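Long-range contacts in ATP phosphoribosyltransferase regulatory subunit (Bacillus halodurans, PDB 3OD1), which probably serves as the regulatory partner of HisG in the first step of histidine biosynthesis and may relay feedback inhibition by histidine: residues Q33-E37 and A151-A156; Y170-L174 and A233-T239; E11-G15 and R114-N118. All coordinates share one frame; numbering follows the deposited sequence.

Contact 1: residues Q33-E37 and A151-A156; sequences QMTEE and AALKRA
Arg155 reaches from the last turn of helix 139-155 across helix 21-40 and meets three of its side chains, Gln33, Glu36 and Glu37, one on each nitrogen of its guanidinium group. The chain leaves with CG anti to the backbone N (chi1 -154°) and stays extended as far as NE, which lays the guanidinium over the backbone of the other helix. Gln33 OE1 lies at the edge of the guanidinium, accepting a bond from Arg155 NE at 3.1 Å; although the amide and guanidinium planes are only 25° apart, the bond is bent and NE stands out of the carbonyl plane of the amide. Glu37 OE1 also lies in the guanidinium plane, receives Arg155 NH1 at 2.9 Å and is approached nearly end-on. Glu36 comes differently: its OE1 forms a salt bridge to Arg155 NH2 at 2.9 Å with its carboxylate turned steeply, 77° from the guanidinium, while its CB sits over one guanidinium face near the rim. The other carboxylate oxygen of Glu37, OE2, is held by Trp41 NE1.

Behind this polar row the helices, antiparallel in sense with local axes 8.1 Å apart, pack Met34 against the alanines of helix 139-155 and the residue after it. Selenomethionine Met34 runs alongside Leu153, its CE 3.6 Å from Ala152 CB and its CG 3.8 Å from Ala156 CB, and Leu323 of helix 320-327 closes over Met34 and Leu153. The alanines let the backbones come close, with Met34 CA and Ala152 CA 4.7 Å apart.

Were Arg155 replaced by an alanine, Glu36 and Glu37 would probably lose their shared counter-charge and Gln33 OE1 its donor. The contact thus joins two helices of the class II synthetase-like core by an apolar seam edged with a charge network, in which one cation probably offsets the mutual repulsion of two adjacent acids.

Contact 2: residues Y170-L174 and A233-T239; sequences YVNAL and ARGLIQT
Helix 168-179 lies against helix 228-234 and the irregular turn that follows it, the backbones coming nearest where Leu174 CA and Ile237 CA are 5.8 Å apart. In Tyr170, CG anti to the backbone N (chi1 -178°) carries the hydroxyl across to the other segment, where it donates to Ala233 O at 2.7 Å. That carbonyl lies at the ring edge and is approached well off its axis, at a C=O...O angle of 117°; it also accepts the backbone N of Leu236, so two donors grip it. Leu236 CB packs 3.4 Å from Tyr170 OH, its side chain running at about a right angle to the tyrosine. Both segments belong to the mostly helical part that the chain makes between strands 162-167 and 265-268, which pair in the sheet of the class II synthetase-like core; Leu220 of helix 211-220 and Leu246 of helix 240-258 add to the apolar surroundings of Tyr170. Ile237 slides past the tyrosine in the opposite direction and brings CG2 to 3.3 Å from Tyr170 CE1. Leu174 CD1 reaches Leu236 O at 3.2 Å, a carbonyl that also accepts a hydrogen bond from Arg216 NH2. Thr239 OG1 lies 4.0 Å from Ala173 CB and caps helix 240-258 through Gly242 N.

Contact 3: residues E11-G15 and R114-N118; sequences EKPFG and RAQQN
Gln116 meets Phe14 through its terminal amide, reaching between two loops without regular structure. Its CB sits beyond close contact, 4.1 Å from Phe14 O and near the plane of the Phe14 ring at its edge. CG, placed anti to the carbonyl carbon (chi1 -53°), comes closer, and the chain then runs extended past it (chi2 170°), carrying the amide alongside the 11-15 backbone. CG and CD each lie 3.6 Å from Phe14 O. At the tip, Gln116 NE2 gives Phe14 O a short, nearly straight bond of 2.8 Å, with an N-H...O angle of 173°. The bond lies in the carbonyl plane, on a lone pair of Phe14 O, and in the plane of the glutamine amide as well, so it uses both groups in their own planes, which probably restrains the turn of the amide. The same nitrogen lies 4.1 Å from Pro13 CB and 3.9 Å from Phe14 CB.

The phenyl ring meets residues 117-118. Phe14 CE2 stands 3.7 Å from Gln117 O, which lies at the ring edge and in its plane; this carbonyl is buried by the contact and has no hydrogen-bonding partner in the model. Asn118 CA approaches CE2 obliquely at 3.9 Å, though Gln117 and Asn118 are poorly ordered.

Both segments are loops at the dimer interface, where Pro13 packs on Glu52 of the second subunit and Gln116 on Asp73 of that same subunit. Ala124 bonds through its backbone to both Gly15 and Arg114. The first loop precedes helix 21-40, and the second lies between strands 104-113 and 125-134.

Overall arrangement
Helix 21-40 and the strand pair 104-113 and 125-134 connect contacts 1 and 3, whose segments alternate along the chain: 11-15 leads into the helix that carries 33-37, and 114-118 lies in the loop between the two strands that precede helix 139-155. Even so, the two lie on opposite sides of the chain's centre, with nearest atoms about 16 Å apart. Contact 2 follows contact 1 in sequence, with centres about 35 Å apart, and stands farthest from contact 3, at about 43 Å between centres. None touches another. Contact 3 alone is within reach of the second subunit; no other chain touches contacts 1 and 2.

Contact 1: residues Q33-E37 and A151-A156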
ATOM      1  N   GLN B  33      10.605  -6.727  -7.673  1.00 31.39           N
ATOM      2  CA  GLN B  33      11.050  -7.660  -8.706  1.00 33.73           C
ATOM      3  C   GLN B  33       9.859  -8.305  -9.416  1.00 37.78           C
ATOM      4  O   GLN B  33       9.837  -8.410 -10.647  1.00 39.49           O
ATOM      5  CB  GLN B  33      11.976  -8.717  -8.107  1.00 37.17           C
ATOM      6  CG  GLN B  33      13.311  -8.124  -7.641  1.00 41.00           C
ATOM      7  CD  GLN B  33      14.099  -7.532  -8.799  1.00 54.22           C
ATOM      8  OE1 GLN B  33      14.124  -8.097  -9.892  1.00 58.18           O
ATOM      9  NE2 GLN B  33      14.740  -6.391  -8.568  1.00 55.07           N
HETATM   10  N   MSE B  34       8.858  -8.726  -8.652  1.00 31.06           N
HETATM   11  CA  MSE B  34       7.685  -9.333  -9.263  1.00 29.59           C
HETATM   12  C   MSE B  34       6.882  -8.354 -10.104  1.00 32.91           C
HETATM   13  O   MSE B  34       6.438  -8.699 -11.203  1.00 39.09           O
HETATM   14  CB  MSE B  34       6.795 -10.022  -8.220  1.00 32.59           C
HETATM   15  CG  MSE B  34       7.509 -11.156  -7.489  1.00 39.24           C
HETATM   16 SE   MSE B  34       6.308 -12.202  -6.404  0.65 43.81          SE
HETATM   17  CE  MSE B  34       5.208 -12.960  -7.837  1.00 57.65           C
ATOM     18  N   THR B  35       6.685  -7.143  -9.592  1.00 30.48           N
ATOM     19  CA  THR B  35       5.893  -6.146 -10.301  1.00 29.96           C
ATOM     20  C   THR B  35       6.597  -5.690 -11.582  1.00 36.24           C
ATOM     21  O   THR B  35       5.945  -5.375 -12.575  1.00 32.21           O
ATOM     22  CB  THR B  35       5.543  -4.935  -9.402  1.00 35.70           C
ATOM     23  OG1 THR B  35       6.732  -4.418  -8.805  1.00 39.80           O
ATOM     24  CG2 THR B  35       4.582  -5.354  -8.295  1.00 40.28           C
ATOM     25  N   GLU B  36       7.925  -5.687 -11.563  1.00 34.97           N
ATOM     26  CA  GLU B  36       8.694  -5.383 -12.767  1.00 37.89           C
ATOM     27  C   GLU B  36       8.478  -6.427 -13.865  1.00 35.68           C
ATOM     28  O   GLU B  36       8.338  -6.074 -15.029  1.00 33.43           O
ATOM     29  CB  GLU B  36      10.183  -5.293 -12.456  1.00 38.72           C
ATOM     30  CG  GLU B  36      10.731  -3.882 -12.549  1.00 61.51           C
ATOM     31  CD  GLU B  36      12.157  -3.774 -12.043  1.00 72.98           C
ATOM     32  OE1 GLU B  36      13.057  -4.405 -12.643  1.00 70.40           O
ATOM     33  OE2 GLU B  36      12.371  -3.056 -11.039  1.00 78.35           O
ATOM     34  N   GLU B  37       8.505  -7.706 -13.501  1.00 31.49           N
ATOM     35  CA  GLU B  37       8.245  -8.777 -14.474  1.00 36.09           C
ATOM     36  C   GLU B  37       6.818  -8.661 -15.005  1.00 35.63           C
ATOM     37  O   GLU B  37       6.575  -8.701 -16.214  1.00 37.99           O
ATOM     38  CB  GLU B  37       8.439 -10.164 -13.848  1.00 36.20           C
ATOM     39  CG  GLU B  37       8.316 -11.323 -14.846  1.00 35.35           C
ATOM     40  CD  GLU B  37       9.455 -11.338 -15.854  1.00 42.56           C
ATOM     41  OE1 GLU B  37      10.483 -10.709 -15.566  1.00 40.78           O
ATOM     42  OE2 GLU B  37       9.333 -11.973 -16.929  1.00 43.74           O
ATOM     43  N   ALA B 151       7.801 -16.909 -13.881  1.00 35.46           N
ATOM     44  CA  ALA B 151       8.864 -15.964 -14.203  1.00 36.31           C
ATOM     45  C   ALA B 151       9.007 -14.916 -13.099  1.00 35.20           C
ATOM     46  O   ALA B 151      10.118 -14.469 -12.775  1.00 39.02           O
ATOM     47  CB  ALA B 151       8.611 -15.315 -15.549  1.00 34.03           C
ATOM     48  N   ALA B 152       7.883 -14.524 -12.511  1.00 31.85           N
ATOM     49  CA  ALA B 152       7.914 -13.534 -11.429  1.00 33.35           C
ATOM     50  C   ALA B 152       8.528 -14.137 -10.157  1.00 34.24           C
ATOM     51  O   ALA B 152       9.336 -13.501  -9.489  1.00 37.45           O
ATOM     52  CB  ALA B 152       6.508 -13.002 -11.151  1.00 25.36           C
ATOM     53  N   LEU B 153       8.133 -15.364  -9.824  1.00 35.78           N
ATOM     54  CA  LEU B 153       8.702 -16.061  -8.678  1.00 39.58           C
ATOM     55  C   LEU B 153      10.215 -16.192  -8.818  1.00 38.95           C
ATOM     56  O   LEU B 153      10.949 -15.928  -7.874  1.00 41.99           O
ATOM     57  CB  LEU B 153       8.057 -17.433  -8.507  1.00 35.05           C
ATOM     58  CG  LEU B 153       6.620 -17.345  -7.996  1.00 34.56           C
ATOM     59  CD1 LEU B 153       5.992 -18.718  -7.912  1.00 33.17           C
ATOM     60  CD2 LEU B 153       6.604 -16.651  -6.636  1.00 36.20           C
ATOM     61  N   LYS B 154      10.666 -16.583 -10.008  1.00 37.41           N
ATOM     62  CA  LYS B 154      12.090 -16.659 -10.326  1.00 43.50           C
ATOM     63  C   LYS B 154      12.809 -15.329 -10.155  1.00 40.78           C
ATOM     64  O   LYS B 154      13.896 -15.272  -9.583  1.00 42.25           O
ATOM     65  CB  LYS B 154      12.296 -17.153 -11.762  1.00 40.60           C
ATOM     66  CG  LYS B 154      12.072 -18.639 -11.935  1.00 48.77           C
ATOM     67  CD  LYS B 154      13.064 -19.239 -12.914  1.00 62.99           C
ATOM     68  CE  LYS B 154      12.586 -19.125 -14.347  1.00 70.69           C
ATOM     69  NZ  LYS B 154      13.433 -19.960 -15.255  1.00 76.93           N
ATOM     70  N   ARG B 155      12.215 -14.259 -10.668  1.00 36.27           N
ATOM     71  CA  ARG B 155      12.859 -12.958 -10.599  1.00 41.86           C
ATOM     72  C   ARG B 155      12.956 -12.472  -9.144  1.00 47.55           C
ATOM     73  O   ARG B 155      13.821 -11.663  -8.804  1.00 45.06           O
ATOM     74  CB  ARG B 155      12.107 -11.942 -11.458  1.00 37.71           C
ATOM     75  CG  ARG B 155      12.961 -10.788 -11.961  1.00 48.98           C
ATOM     76  CD  ARG B 155      12.078  -9.585 -12.255  1.00 53.11           C
ATOM     77  NE  ARG B 155      12.821  -8.393 -12.642  1.00 49.99           N
ATOM     78  CZ  ARG B 155      12.903  -7.940 -13.890  1.00 62.86           C
ATOM     79  NH1 ARG B 155      12.283  -8.583 -14.877  1.00 49.19           N
ATOM     80  NH2 ARG B 155      13.603  -6.840 -14.150  1.00 71.79           N
ATOM     81  N   ALA B 156      12.068 -12.972  -8.291  1.00 38.86           N
ATOM     82  CA  ALA B 156      12.107 -12.635  -6.876  1.00 38.68           C
ATOM     83  C   ALA B 156      13.145 -13.468  -6.119  1.00 41.27           C
ATOM     84  O   ALA B 156      13.439 -13.180  -4.967  1.00 39.32           O
ATOM     85  CB  ALA B 156      10.729 -12.818  -6.250  1.00 35.11           C
TER

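Contact 2: residues Y170-L174 and A233-T239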
ATOM      1  N   TYR B 170     -12.320 -31.812 -14.871  1.00 39.06           N
ATOM      2  CA  TYR B 170     -12.008 -33.226 -14.758  1.00 42.75           C
ATOM      3  C   TYR B 170     -12.657 -33.838 -13.510  1.00 43.67           C
ATOM      4  O   TYR B 170     -13.369 -34.844 -13.597  1.00 45.45           O
ATOM      5  CB  TYR B 170     -10.502 -33.481 -14.773  1.00 44.49           C
ATOM      6  CG  TYR B 170     -10.191 -34.957 -14.714  1.00 47.67           C
ATOM      7  CD1 TYR B 170     -10.161 -35.722 -15.874  1.00 52.77           C
ATOM      8  CD2 TYR B 170      -9.970 -35.595 -13.499  1.00 47.16           C
ATOM      9  CE1 TYR B 170      -9.897 -37.083 -15.835  1.00 52.12           C
ATOM     10  CE2 TYR B 170      -9.704 -36.970 -13.446  1.00 45.36           C
ATOM     11  CZ  TYR B 170      -9.671 -37.701 -14.624  1.00 49.15           C
ATOM     12  OH  TYR B 170      -9.409 -39.050 -14.596  1.00 54.22           O
ATOM     13  N   VAL B 171     -12.407 -33.226 -12.355  1.00 42.55           N
ATOM     14  CA  VAL B 171     -12.979 -33.685 -11.092  1.00 42.29           C
ATOM     15  C   VAL B 171     -14.500 -33.805 -11.182  1.00 48.01           C
ATOM     16  O   VAL B 171     -15.067 -34.858 -10.890  1.00 49.88           O
ATOM     17  CB  VAL B 171     -12.609 -32.738  -9.921  1.00 52.12           C
ATOM     18  CG1 VAL B 171     -13.318 -33.162  -8.640  1.00 51.95           C
ATOM     19  CG2 VAL B 171     -11.108 -32.717  -9.710  1.00 53.01           C
ATOM     20  N   ASN B 172     -15.164 -32.728 -11.591  1.00 42.95           N
ATOM     21  CA  ASN B 172     -16.627 -32.748 -11.661  1.00 41.31           C
ATOM     22  C   ASN B 172     -17.168 -33.818 -12.615  1.00 48.68           C
ATOM     23  O   ASN B 172     -18.122 -34.525 -12.276  1.00 51.38           O
ATOM     24  CB  ASN B 172     -17.189 -31.363 -12.000  1.00 43.83           C
ATOM     25  CG  ASN B 172     -16.957 -30.348 -10.884  1.00 53.45           C
ATOM     26  OD1 ASN B 172     -16.403 -30.676  -9.833  1.00 56.11           O
ATOM     27  ND2 ASN B 172     -17.387 -29.109 -11.108  1.00 60.29           N
ATOM     28  N   ALA B 173     -16.563 -33.952 -13.793  1.00 49.17           N
ATOM     29  CA  ALA B 173     -17.027 -34.957 -14.759  1.00 52.14           C
ATOM     30  C   ALA B 173     -16.934 -36.368 -14.190  1.00 52.06           C
ATOM     31  O   ALA B 173     -17.867 -37.166 -14.327  1.00 58.88           O
ATOM     32  CB  ALA B 173     -16.252 -34.862 -16.071  1.00 49.86           C
ATOM     33  N   LEU B 174     -15.809 -36.675 -13.555  1.00 43.79           N
ATOM     34  CA  LEU B 174     -15.598 -37.999 -12.987  1.00 50.74           C
ATOM     35  C   LEU B 174     -16.558 -38.280 -11.838  1.00 55.97           C
ATOM     36  O   LEU B 174     -17.230 -39.312 -11.824  1.00 57.34           O
ATOM     37  CB  LEU B 174     -14.155 -38.168 -12.507  1.00 45.45           C
ATOM     38  CG  LEU B 174     -13.852 -39.514 -11.837  1.00 45.42           C
ATOM     39  CD1 LEU B 174     -14.175 -40.706 -12.769  1.00 41.99           C
ATOM     40  CD2 LEU B 174     -12.404 -39.567 -11.356  1.00 47.26           C
ATOM     41  N   ALA B 233      -5.092 -40.470 -16.327  1.00 68.00           N
ATOM     42  CA  ALA B 233      -6.376 -39.843 -16.044  1.00 63.75           C
ATOM     43  C   ALA B 233      -7.402 -40.198 -17.118  1.00 59.97           C
ATOM     44  O   ALA B 233      -8.605 -40.273 -16.847  1.00 53.56           O
ATOM     45  CB  ALA B 233      -6.222 -38.322 -15.908  1.00 55.00           C
ATOM     46  N   ARG B 234      -6.922 -40.421 -18.338  1.00 65.48           N
ATOM     47  CA  ARG B 234      -7.812 -40.728 -19.461  1.00 71.24           C
ATOM     48  C   ARG B 234      -8.644 -41.999 -19.244  1.00 65.35           C
ATOM     49  O   ARG B 234      -9.774 -42.096 -19.718  1.00 64.93           O
ATOM     50  CB  ARG B 234      -7.025 -40.822 -20.774  1.00 76.06           C
ATOM     51  CG  ARG B 234      -6.467 -39.491 -21.253  1.00 76.18           C
ATOM     52  CD  ARG B 234      -5.870 -39.598 -22.642  1.00 78.27           C
ATOM     53  NE  ARG B 234      -4.604 -38.877 -22.735  1.00 82.52           N
ATOM     54  CZ  ARG B 234      -4.492 -37.576 -22.992  1.00 79.23           C
ATOM     55  NH1 ARG B 234      -3.293 -37.017 -23.055  1.00 76.73           N
ATOM     56  NH2 ARG B 234      -5.574 -36.833 -23.185  1.00 77.59           N
ATOM     57  N   GLY B 235      -8.091 -42.956 -18.505  1.00 64.86           N
ATOM     58  CA  GLY B 235      -8.751 -44.233 -18.288  1.00 68.98           C
ATOM     59  C   GLY B 235      -9.913 -44.205 -17.311  1.00 68.73           C
ATOM     60  O   GLY B 235     -10.724 -45.143 -17.274  1.00 65.52           O
ATOM     61  N   LEU B 236     -10.012 -43.130 -16.532  1.00 57.61           N
ATOM     62  CA  LEU B 236     -11.011 -43.054 -15.464  1.00 54.99           C
ATOM     63  C   LEU B 236     -12.341 -42.460 -15.895  1.00 57.33           C
ATOM     64  O   LEU B 236     -13.338 -42.601 -15.190  1.00 57.72           O
ATOM     65  CB  LEU B 236     -10.472 -42.252 -14.278  1.00 59.71           C
ATOM     66  CG  LEU B 236      -9.304 -42.902 -13.547  1.00 59.03           C
ATOM     67  CD1 LEU B 236      -8.961 -42.092 -12.320  1.00 52.43           C
ATOM     68  CD2 LEU B 236      -9.671 -44.337 -13.177  1.00 59.92           C
ATOM     69  N   ILE B 237     -12.355 -41.792 -17.043  1.00 65.29           N
ATOM     70  CA  ILE B 237     -13.540 -41.072 -17.496  1.00 71.55           C
ATOM     71  C   ILE B 237     -13.426 -40.801 -18.991  1.00 83.02           C
ATOM     72  O   ILE B 237     -12.383 -40.349 -19.471  1.00 88.19           O
ATOM     73  CB  ILE B 237     -13.709 -39.735 -16.725  1.00 61.45           C
ATOM     74  CG1 ILE B 237     -14.918 -38.934 -17.230  1.00 58.35           C
ATOM     75  CG2 ILE B 237     -12.440 -38.903 -16.816  1.00 58.10           C
ATOM     76  CD1 ILE B 237     -16.253 -39.524 -16.853  1.00 66.16           C
ATOM     77  N   GLN B 238     -14.496 -41.087 -19.725  1.00 87.27           N
ATOM     78  CA  GLN B 238     -14.486 -40.922 -21.174  1.00 89.77           C
ATOM     79  C   GLN B 238     -15.662 -40.095 -21.686  1.00 79.09           C
ATOM     80  O   GLN B 238     -15.936 -40.073 -22.884  1.00 76.32           O
ATOM     81  CB  GLN B 238     -14.453 -42.285 -21.871  1.00103.11           C
ATOM     82  CG  GLN B 238     -13.051 -42.826 -22.112  1.00111.05           C
ATOM     83  CD  GLN B 238     -12.286 -42.008 -23.135  1.00117.34           C
ATOM     84  OE1 GLN B 238     -11.824 -40.903 -22.846  1.00117.89           O
ATOM     85  NE2 GLN B 238     -12.149 -42.550 -24.342  1.00120.69           N
ATOM     86  N   THR B 239     -16.355 -39.417 -20.778  1.00 71.44           N
ATOM     87  CA  THR B 239     -17.426 -38.517 -21.183  1.00 67.26           C
ATOM     88  C   THR B 239     -16.837 -37.360 -21.978  1.00 69.99           C
ATOM     89  O   THR B 239     -15.631 -37.127 -21.938  1.00 72.33           O
ATOM     90  CB  THR B 239     -18.213 -37.976 -19.971  1.00 70.72           C
ATOM     91  OG1 THR B 239     -17.328 -37.272 -19.087  1.00 59.25           O
ATOM     92  CG2 THR B 239     -18.886 -39.122 -19.217  1.00 72.40           C
TER

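Contact 3: residues E11-G15 and R114-N118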
ATOM      1  N   GLU B  11      -1.365  -1.884  22.855  1.00 38.11           N
ATOM      2  CA  GLU B  11      -2.182  -2.954  22.274  1.00 36.88           C
ATOM      3  C   GLU B  11      -2.640  -2.636  20.848  1.00 38.28           C
ATOM      4  O   GLU B  11      -3.044  -1.511  20.560  1.00 35.95           O
ATOM      5  CB  GLU B  11      -3.373  -3.273  23.180  1.00 39.96           C
ATOM      6  CG  GLU B  11      -2.956  -3.614  24.611  1.00 43.78           C
ATOM      7  CD  GLU B  11      -4.057  -4.269  25.430  1.00 52.44           C
ATOM      8  OE1 GLU B  11      -4.104  -5.517  25.462  1.00 58.71           O
ATOM      9  OE2 GLU B  11      -4.866  -3.544  26.059  1.00 46.57           O
ATOM     10  N   LYS B  12      -2.536  -3.624  19.953  1.00 34.93           N
ATOM     11  CA  LYS B  12      -3.047  -3.510  18.583  1.00 31.96           C
ATOM     12  C   LYS B  12      -4.289  -4.383  18.490  1.00 39.62           C
ATOM     13  O   LYS B  12      -4.357  -5.425  19.144  1.00 37.14           O
ATOM     14  CB  LYS B  12      -2.027  -4.027  17.555  1.00 29.12           C
ATOM     15  CG  LYS B  12      -0.759  -3.174  17.404  1.00 36.94           C
ATOM     16  CD  LYS B  12       0.113  -3.631  16.225  1.00 35.44           C
ATOM     17  CE  LYS B  12       0.843  -4.954  16.499  1.00 40.40           C
ATOM     18  NZ  LYS B  12       1.696  -4.890  17.723  1.00 49.94           N
ATOM     19  N   PRO B  13      -5.267  -3.977  17.664  1.00 38.68           N
ATOM     20  CA  PRO B  13      -6.416  -4.852  17.405  1.00 30.86           C
ATOM     21  C   PRO B  13      -5.970  -6.257  16.990  1.00 37.54           C
ATOM     22  O   PRO B  13      -4.970  -6.430  16.279  1.00 31.04           O
ATOM     23  CB  PRO B  13      -7.129  -4.164  16.238  1.00 31.59           C
ATOM     24  CG  PRO B  13      -6.757  -2.718  16.358  1.00 34.67           C
ATOM     25  CD  PRO B  13      -5.349  -2.700  16.924  1.00 32.50           C
ATOM     26  N   PHE B  14      -6.732  -7.256  17.425  1.00 38.32           N
ATOM     27  CA  PHE B  14      -6.378  -8.657  17.203  1.00 42.37           C
ATOM     28  C   PHE B  14      -6.120  -8.966  15.728  1.00 36.93           C
ATOM     29  O   PHE B  14      -6.893  -8.563  14.848  1.00 33.97           O
ATOM     30  CB  PHE B  14      -7.482  -9.562  17.755  1.00 50.57           C
ATOM     31  CG  PHE B  14      -7.095 -11.005  17.831  1.00 54.82           C
ATOM     32  CD1 PHE B  14      -6.334 -11.479  18.892  1.00 61.80           C
ATOM     33  CD2 PHE B  14      -7.486 -11.889  16.842  1.00 55.84           C
ATOM     34  CE1 PHE B  14      -5.964 -12.810  18.965  1.00 63.53           C
ATOM     35  CE2 PHE B  14      -7.122 -13.227  16.909  1.00 65.76           C
ATOM     36  CZ  PHE B  14      -6.358 -13.686  17.974  1.00 63.44           C
ATOM     37  N   GLY B  15      -5.021  -9.670  15.462  1.00 35.81           N
ATOM     38  CA  GLY B  15      -4.668 -10.055  14.109  1.00 33.89           C
ATOM     39  C   GLY B  15      -3.935  -8.997  13.290  1.00 40.55           C
ATOM     40  O   GLY B  15      -3.619  -9.247  12.118  1.00 36.15           O
ATOM     41  N   ARG B 114      -9.052 -10.505   6.491  1.00 34.26           N
ATOM     42  CA  ARG B 114      -9.810 -11.663   6.938  1.00 34.89           C
ATOM     43  C   ARG B 114     -10.475 -11.318   8.262  1.00 40.95           C
ATOM     44  O   ARG B 114      -9.992 -10.456   9.006  1.00 41.23           O
ATOM     45  CB  ARG B 114      -8.877 -12.851   7.143  1.00 39.07           C
ATOM     46  CG  ARG B 114      -8.184 -13.312   5.893  1.00 38.93           C
ATOM     47  CD  ARG B 114      -9.168 -14.000   4.985  1.00 41.36           C
ATOM     48  NE  ARG B 114      -8.528 -14.469   3.762  1.00 47.70           N
ATOM     49  CZ  ARG B 114      -8.503 -13.769   2.638  1.00 41.83           C
ATOM     50  NH1 ARG B 114      -9.077 -12.574   2.603  1.00 37.53           N
ATOM     51  NH2 ARG B 114      -7.899 -14.253   1.564  1.00 34.29           N
ATOM     52  N   ALA B 115     -11.585 -11.989   8.562  1.00 39.48           N
ATOM     53  CA  ALA B 115     -12.259 -11.774   9.835  1.00 42.86           C
ATOM     54  C   ALA B 115     -11.286 -12.116  10.965  1.00 44.87           C
ATOM     55  O   ALA B 115     -10.492 -13.047  10.840  1.00 44.58           O
ATOM     56  CB  ALA B 115     -13.525 -12.629   9.924  1.00 43.45           C
ATOM     57  N   GLN B 116     -11.326 -11.355  12.055  1.00 46.70           N
ATOM     58  CA  GLN B 116     -10.465 -11.635  13.205  1.00 55.93           C
ATOM     59  C   GLN B 116     -10.906 -12.928  13.901  1.00 68.72           C
ATOM     60  O   GLN B 116     -11.916 -12.952  14.604  1.00 73.98           O
ATOM     61  CB  GLN B 116     -10.490 -10.459  14.191  1.00 52.50           C
ATOM     62  CG  GLN B 116     -10.174  -9.118  13.538  1.00 55.21           C
ATOM     63  CD  GLN B 116     -10.441  -7.934  14.449  1.00 58.60           C
ATOM     64  OE1 GLN B 116     -11.584  -7.495  14.595  1.00 57.31           O
ATOM     65  NE2 GLN B 116      -9.378  -7.397  15.056  1.00 54.23           N
ATOM     66  N   GLN B 117     -10.156 -14.003  13.687  1.00 77.75           N
ATOM     67  CA  GLN B 117     -10.505 -15.299  14.263  1.00 88.95           C
ATOM     68  C   GLN B 117      -9.337 -15.851  15.067  1.00 99.07           C
ATOM     69  O   GLN B 117      -8.197 -15.848  14.598  1.00 99.37           O
ATOM     70  CB  GLN B 117     -10.928 -16.288  13.170  1.00 89.36           C
ATOM     71  CG  GLN B 117      -9.778 -16.898  12.375  1.00 93.24           C
ATOM     72  CD  GLN B 117      -9.536 -18.360  12.728  1.00102.80           C
ATOM     73  OE1 GLN B 117      -9.501 -18.732  13.904  1.00105.50           O
ATOM     74  NE2 GLN B 117      -9.358 -19.195  11.705  1.00105.11           N
ATOM     75  N   ASN B 118      -9.625 -16.320  16.279  1.00105.89           N
ATOM     76  CA  ASN B 118      -8.587 -16.792  17.197  1.00110.31           C
ATOM     77  C   ASN B 118      -7.611 -17.804  16.600  1.00111.96           C
ATOM     78  O   ASN B 118      -6.464 -17.902  17.044  1.00112.00           O
ATOM     79  CB  ASN B 118      -9.207 -17.355  18.475  1.00110.72           C
ATOM     80  CG  ASN B 118      -9.516 -16.279  19.488  1.00111.12           C
ATOM     81  OD1 ASN B 118     -10.375 -15.432  19.261  1.00113.92           O
ATOM     82  ND2 ASN B 118      -8.809 -16.300  20.612  1.00108.47           N
TER